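Local coordinates for cell division control protein 4 (PDB 3V7D) that recognises phosphorylated targets such as the CDK inhibitor SIC1 for an SCF E3 ubiquitin ligase, binding them through its WD40 beta-propeller, at residues Ala368-Ser373 with Leu393-Thr398; Tyr388-Leu393 with Ser408-Gln413. The protein carries 1 engineered substitution. One frame throughout, in Å; residues are numbered along the deposited sequence.

Contact 1 (Ala368-Ser373 with Leu393-Thr398)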
loop_
_atom_site.group_PDB
_atom_site.type_symbol
_atom_site.label_atom_id
_atom_site.label_comp_id
_atom_site.label_asym_id
_atom_site.label_seq_id
_atom_site.Cartn_x
_atom_site.Cartn_y
_atom_site.Cartn_z
ATOM N N ALA B 368 -0.626 7.121 17.160
ATOM C CA ALA B 368 -0.261 6.418 18.384
ATOM C C ALA B 368 0.088 7.428 19.468
ATOM O O ALA B 368 0.715 8.451 19.192
ATOM C CB ALA B 368 0.907 5.477 18.123
ATOM N N ALA B 369 -0.314 7.137 20.701
ATOM C CA ALA B 369 -0.220 8.113 21.782
ATOM C C ALA B 369 0.547 7.585 22.989
ATOM O O ALA B 369 0.826 6.390 23.080
ATOM C CB ALA B 369 -1.619 8.574 22.195
ATOM N N ALA B 370 0.868 8.483 23.918
ATOM C CA ALA B 370 1.702 8.154 25.077
ATOM C C ALA B 370 0.971 7.357 26.156
ATOM O O ALA B 370 1.556 7.016 27.184
ATOM C CB ALA B 370 2.302 9.430 25.679
ATOM N N ASP B 371 -0.307 7.069 25.932
ATOM C CA ASP B 371 -1.076 6.262 26.874
ATOM C C ASP B 371 -1.165 4.812 26.406
ATOM O O ASP B 371 -1.846 3.990 27.020
ATOM C CB ASP B 371 -2.475 6.846 27.068
ATOM C CG ASP B 371 -3.280 6.877 25.780
ATOM O OD1 ASP B 371 -2.710 6.580 24.709
ATOM O OD2 ASP B 371 -4.484 7.211 25.839
ATOM N N GLY B 372 -0.485 4.513 25.302
ATOM C CA GLY B 372 -0.468 3.167 24.755
ATOM C C GLY B 372 -1.564 2.891 23.742
ATOM O O GLY B 372 -1.734 1.753 23.294
ATOM N N SER B 373 -2.310 3.927 23.378
ATOM C CA SER B 373 -3.399 3.772 22.421
ATOM C C SER B 373 -2.911 3.969 20.992
ATOM O O SER B 373 -2.024 4.781 20.730
ATOM C CB SER B 373 -4.535 4.755 22.719
ATOM O OG SER B 373 -4.077 6.093 22.633
ATOM N N LEU B 393 -0.259 -0.450 29.154
ATOM C CA LEU B 393 -0.557 0.979 29.177
ATOM C C LEU B 393 0.706 1.831 29.121
ATOM O O LEU B 393 0.733 2.960 29.610
ATOM C CB LEU B 393 -1.390 1.331 30.414
ATOM C CG LEU B 393 -2.681 0.527 30.554
ATOM C CD1 LEU B 393 -3.427 0.910 31.824
ATOM C CD2 LEU B 393 -3.564 0.712 29.323
ATOM N N SER B 394 1.756 1.280 28.528
ATOM C CA SER B 394 2.996 2.018 28.354
ATOM C C SER B 394 2.917 2.839 27.073
ATOM O O SER B 394 2.217 2.470 26.130
ATOM C CB SER B 394 4.183 1.061 28.290
ATOM O OG SER B 394 4.036 0.153 27.207
ATOM N N ALA B 395 3.640 3.951 27.052
ATOM C CA ALA B 395 3.669 4.843 25.905
ATOM C C ALA B 395 4.147 4.127 24.645
ATOM O O ALA B 395 5.120 3.372 24.685
ATOM C CB ALA B 395 4.574 6.021 26.206
ATOM N N ILE B 396 3.465 4.361 23.525
ATOM C CA ILE B 396 3.926 3.805 22.258
ATOM C C ILE B 396 5.197 4.516 21.810
ATOM O O ILE B 396 5.198 5.730 21.610
ATOM C CB ILE B 396 2.869 3.917 21.149
ATOM C CG1 ILE B 396 1.565 3.247 21.588
ATOM C CG2 ILE B 396 3.387 3.275 19.863
ATOM C CD1 ILE B 396 1.728 1.789 21.958
ATOM N N THR B 397 6.282 3.764 21.664
ATOM C CA THR B 397 7.557 4.351 21.268
ATOM C C THR B 397 7.728 4.351 19.750
ATOM O O THR B 397 8.366 5.240 19.186
ATOM C CB THR B 397 8.740 3.610 21.914
ATOM O OG1 THR B 397 8.608 2.206 21.672
ATOM C CG2 THR B 397 8.759 3.847 23.414
ATOM N N THR B 398 7.147 3.352 19.091
ATOM C CA THR B 398 7.266 3.233 17.643
ATOM C C THR B 398 6.201 2.304 17.070
ATOM O O THR B 398 5.717 1.402 17.752
ATOM C CB THR B 398 8.670 2.715 17.223
ATOM O OG1 THR B 398 8.775 2.704 15.796
ATOM C CG2 THR B 398 8.914 1.300 17.744
#
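Two adjoining blades of the WD40 propeller meet where the A369-G372 beta turn of repeat WD 6 packs against I396 and A395, leading into strand 396-401 of WD 7. The one hydrogen bond between the two segments is weak: I396 N points almost straight at A369 O over 3.4 Å. That oxygen also accepts from G372 N inside the turn. The I396 side chain packs against the turn. Its CG1 branch, anti to the carbonyl carbon (chi1 -56°), runs beside A369 O and G372 CA, and I396 CD1 ends 3.7 Å from G372 O. I396 CG2 touches A368 CB at 3.7 Å. Further along, A395 CA lies 3.3 Å from A370 O in a CH...O contact, while the methyls A370 CB and A395 CB meet at 4.1 Å. G372 CA approaches S394 O to 3.1 Å, and a side chain on G372 would clash with that oxygen. Within the turn, D371 OD1 accepts from S373 N (an Asx turn) and, through its syn lone pair, from S373 OG. An alanine in place of I396 would probably leave a gap between the blades beside A368 and G372. Methyl and methylene contacts thus combine with backbone polar ones; A370 and A395 also pack on the bound peptide, so the junction lies at the peptide-facing side of the propeller, consistent with substrate recognition by this domain.

Contact 2 (Tyr388-Leu393 with Ser408-Gln413)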
loop_
_atom_site.group_PDB
_atom_site.type_symbol
_atom_site.label_atom_id
_atom_site.label_comp_id
_atom_site.label_asym_id
_atom_site.label_seq_id
_atom_site.Cartn_x
_atom_site.Cartn_y
_atom_site.Cartn_z
ATOM N N TYR B 388 -6.476 0.087 18.936
ATOM C CA TYR B 388 -5.681 -0.856 19.715
ATOM C C TYR B 388 -5.067 -0.196 20.939
ATOM O O TYR B 388 -4.917 1.025 20.988
ATOM C CB TYR B 388 -4.579 -1.492 18.861
ATOM C CG TYR B 388 -5.095 -2.336 17.717
ATOM C CD1 TYR B 388 -5.665 -3.583 17.947
ATOM C CD2 TYR B 388 -5.008 -1.887 16.406
ATOM C CE1 TYR B 388 -6.137 -4.355 16.900
ATOM C CE2 TYR B 388 -5.471 -2.648 15.354
ATOM C CZ TYR B 388 -6.034 -3.880 15.604
ATOM O OH TYR B 388 -6.496 -4.634 14.550
ATOM N N HIS B 389 -4.709 -1.015 21.922
ATOM C CA HIS B 389 -4.092 -0.521 23.142
ATOM C C HIS B 389 -3.125 -1.559 23.706
ATOM O O HIS B 389 -3.495 -2.710 23.916
ATOM C CB HIS B 389 -5.173 -0.201 24.177
ATOM C CG HIS B 389 -4.913 1.047 24.957
ATOM N ND1 HIS B 389 -5.685 2.180 24.824
ATOM C CD2 HIS B 389 -3.965 1.343 25.878
ATOM C CE1 HIS B 389 -5.229 3.119 25.634
ATOM N NE2 HIS B 389 -4.184 2.637 26.283
ATOM N N HIS B 390 -1.880 -1.161 23.933
ATOM C CA HIS B 390 -0.930 -2.047 24.589
ATOM C C HIS B 390 -1.385 -2.267 26.032
ATOM O O HIS B 390 -1.653 -1.311 26.759
ATOM C CB HIS B 390 0.489 -1.473 24.522
ATOM C CG HIS B 390 1.134 -1.619 23.176
ATOM N ND1 HIS B 390 2.498 -1.549 22.988
ATOM C CD2 HIS B 390 0.596 -1.837 21.951
ATOM C CE1 HIS B 390 2.773 -1.717 21.707
ATOM N NE2 HIS B 390 1.636 -1.891 21.055
ATOM N N THR B 391 -1.491 -3.532 26.431
ATOM C CA THR B 391 -2.130 -3.897 27.694
ATOM C C THR B 391 -1.412 -3.378 28.938
ATOM O O THR B 391 -2.024 -3.252 29.998
ATOM C CB THR B 391 -2.305 -5.427 27.825
ATOM O OG1 THR B 391 -1.047 -6.072 27.597
ATOM C CG2 THR B 391 -3.324 -5.943 26.817
ATOM N N ASN B 392 -0.120 -3.086 28.830
ATOM C CA ASN B 392 0.593 -2.557 29.990
ATOM C C ASN B 392 0.498 -1.038 30.078
ATOM O O ASN B 392 1.092 -0.421 30.960
ATOM C CB ASN B 392 2.048 -3.045 30.058
ATOM C CG ASN B 392 2.894 -2.550 28.901
ATOM O OD1 ASN B 392 2.423 -1.818 28.028
ATOM N ND2 ASN B 392 4.163 -2.942 28.897
ATOM N N LEU B 393 -0.259 -0.450 29.154
ATOM C CA LEU B 393 -0.557 0.979 29.177
ATOM C C LEU B 393 0.706 1.831 29.121
ATOM O O LEU B 393 0.733 2.960 29.610
ATOM C CB LEU B 393 -1.390 1.331 30.414
ATOM C CG LEU B 393 -2.681 0.527 30.554
ATOM C CD1 LEU B 393 -3.427 0.910 31.824
ATOM C CD2 LEU B 393 -3.564 0.712 29.323
ATOM N N SER B 408 3.587 -2.666 16.267
ATOM C CA SER B 408 3.767 -1.584 17.240
ATOM C C SER B 408 4.690 -1.986 18.385
ATOM O O SER B 408 4.817 -3.166 18.712
ATOM C CB SER B 408 2.415 -1.125 17.789
ATOM O OG SER B 408 1.666 -2.221 18.293
ATOM N N GLY B 409 5.335 -1.000 18.991
ATOM C CA GLY B 409 6.277 -1.270 20.057
ATOM C C GLY B 409 6.188 -0.315 21.231
ATOM O O GLY B 409 5.886 0.875 21.083
ATOM N N SER B 410 6.453 -0.854 22.413
ATOM C CA SER B 410 6.551 -0.056 23.628
ATOM C C SER B 410 7.300 -0.893 24.650
ATOM O O SER B 410 7.724 -2.007 24.346
ATOM C CB SER B 410 5.168 0.304 24.162
ATOM O OG SER B 410 4.483 -0.846 24.624
ATOM N N GLU B 411 7.457 -0.362 25.857
ATOM C CA GLU B 411 8.171 -1.066 26.909
ATOM C C GLU B 411 7.617 -2.473 27.113
ATOM O O GLU B 411 6.424 -2.649 27.368
ATOM C CB GLU B 411 8.107 -0.270 28.211
ATOM C CG GLU B 411 8.897 -0.885 29.345
ATOM C CD GLU B 411 8.988 0.036 30.544
ATOM O OE1 GLU B 411 9.843 0.950 30.531
ATOM O OE2 GLU B 411 8.198 -0.149 31.495
ATOM N N ASN B 412 8.494 -3.463 26.958
ATOM C CA ASN B 412 8.155 -4.878 27.116
ATOM C C ASN B 412 7.157 -5.441 26.106
ATOM O O ASN B 412 6.725 -6.589 26.235
ATOM C CB ASN B 412 7.673 -5.171 28.540
ATOM C CG ASN B 412 8.750 -4.941 29.577
ATOM O OD1 ASN B 412 9.915 -5.284 29.367
ATOM N ND2 ASN B 412 8.368 -4.351 30.703
ATOM N N GLN B 413 6.795 -4.653 25.099
ATOM C CA GLN B 413 5.789 -5.106 24.135
ATOM C C GLN B 413 6.159 -4.891 22.671
ATOM O O GLN B 413 6.622 -3.821 22.274
ATOM C CB GLN B 413 4.431 -4.459 24.415
ATOM C CG GLN B 413 3.793 -4.889 25.723
ATOM C CD GLN B 413 2.284 -4.993 25.616
ATOM O OE1 GLN B 413 1.710 -4.814 24.539
ATOM N NE2 GLN B 413 1.634 -5.295 26.728
HETATM O O HOH W 1 -0.915 -5.478 24.097
#
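H390 is gripped through both ring nitrogens by serines of strand 405-410. H390 ND1 lies 2.7 Å from S410 OG. H390 NE2 lies 2.8 Å from S408 OG, and both bonds are nearly straight and near the ring plane. Together they fix the rotation of the imidazole, whose CE1 edge is turned to the G409 backbone. With Y417 beside it on the third strand, the H390-S408 pair resembles the His-Ser/Thr-Trp part of the WD40 hydrogen-bond network, a tyrosine taking the aromatic place. Two amides tie the H390-L393 turn to the S410-Q413 turn. Q413 NE2 donates to T391 OG1 at 2.9 Å, and N392 ND2 to E411 O at 2.7 Å, each acceptor in the donor's amide plane. A water joins T391 N to Q413 OE1, which also accepts from N415. Q413 OE1 sits over one face of the H390 ring, 3.5 Å from H390 CG, the amide and ring planes being only 20° apart. N392 and Q413 approach tip to tip; Q413 CG comes within 3.7 Å of N392 ND2. N392 OD1 bonds S394 OG, which also bonds S410 OG. The contact joins the 390-395 connection, leading from strand 384-389 to strand 396-401, to the end of strand 405-410 and the turn to strand 413-418. H390 lies among I374 of strand 373-378, I396 of strand 396-401, and N415 and Y417 of strand 413-418.

In the fold
Both contacts lie where the blade ending in strand 384-389 meets the blade beginning with strand 396-401, their centres about 7 Å apart, and L393 belongs to both. Contact 1 is the more buried: small apolar groups and backbone carbonyls pack closely, with a single weak bond between its segments. Contact 2 has a buried histidine and serines at one end but exposed turns at the other, and depends on side-chain hydrogen bonds. The two are also joined directly. T398 O meets G409 N at 2.7 Å within the sheet of WD 7, across a classic beta bulge, and D371 O meets H389 NE2 at 2.8 Å, joining the turn between strands 364-369 and 373-378 to strand 384-389 of the same blade.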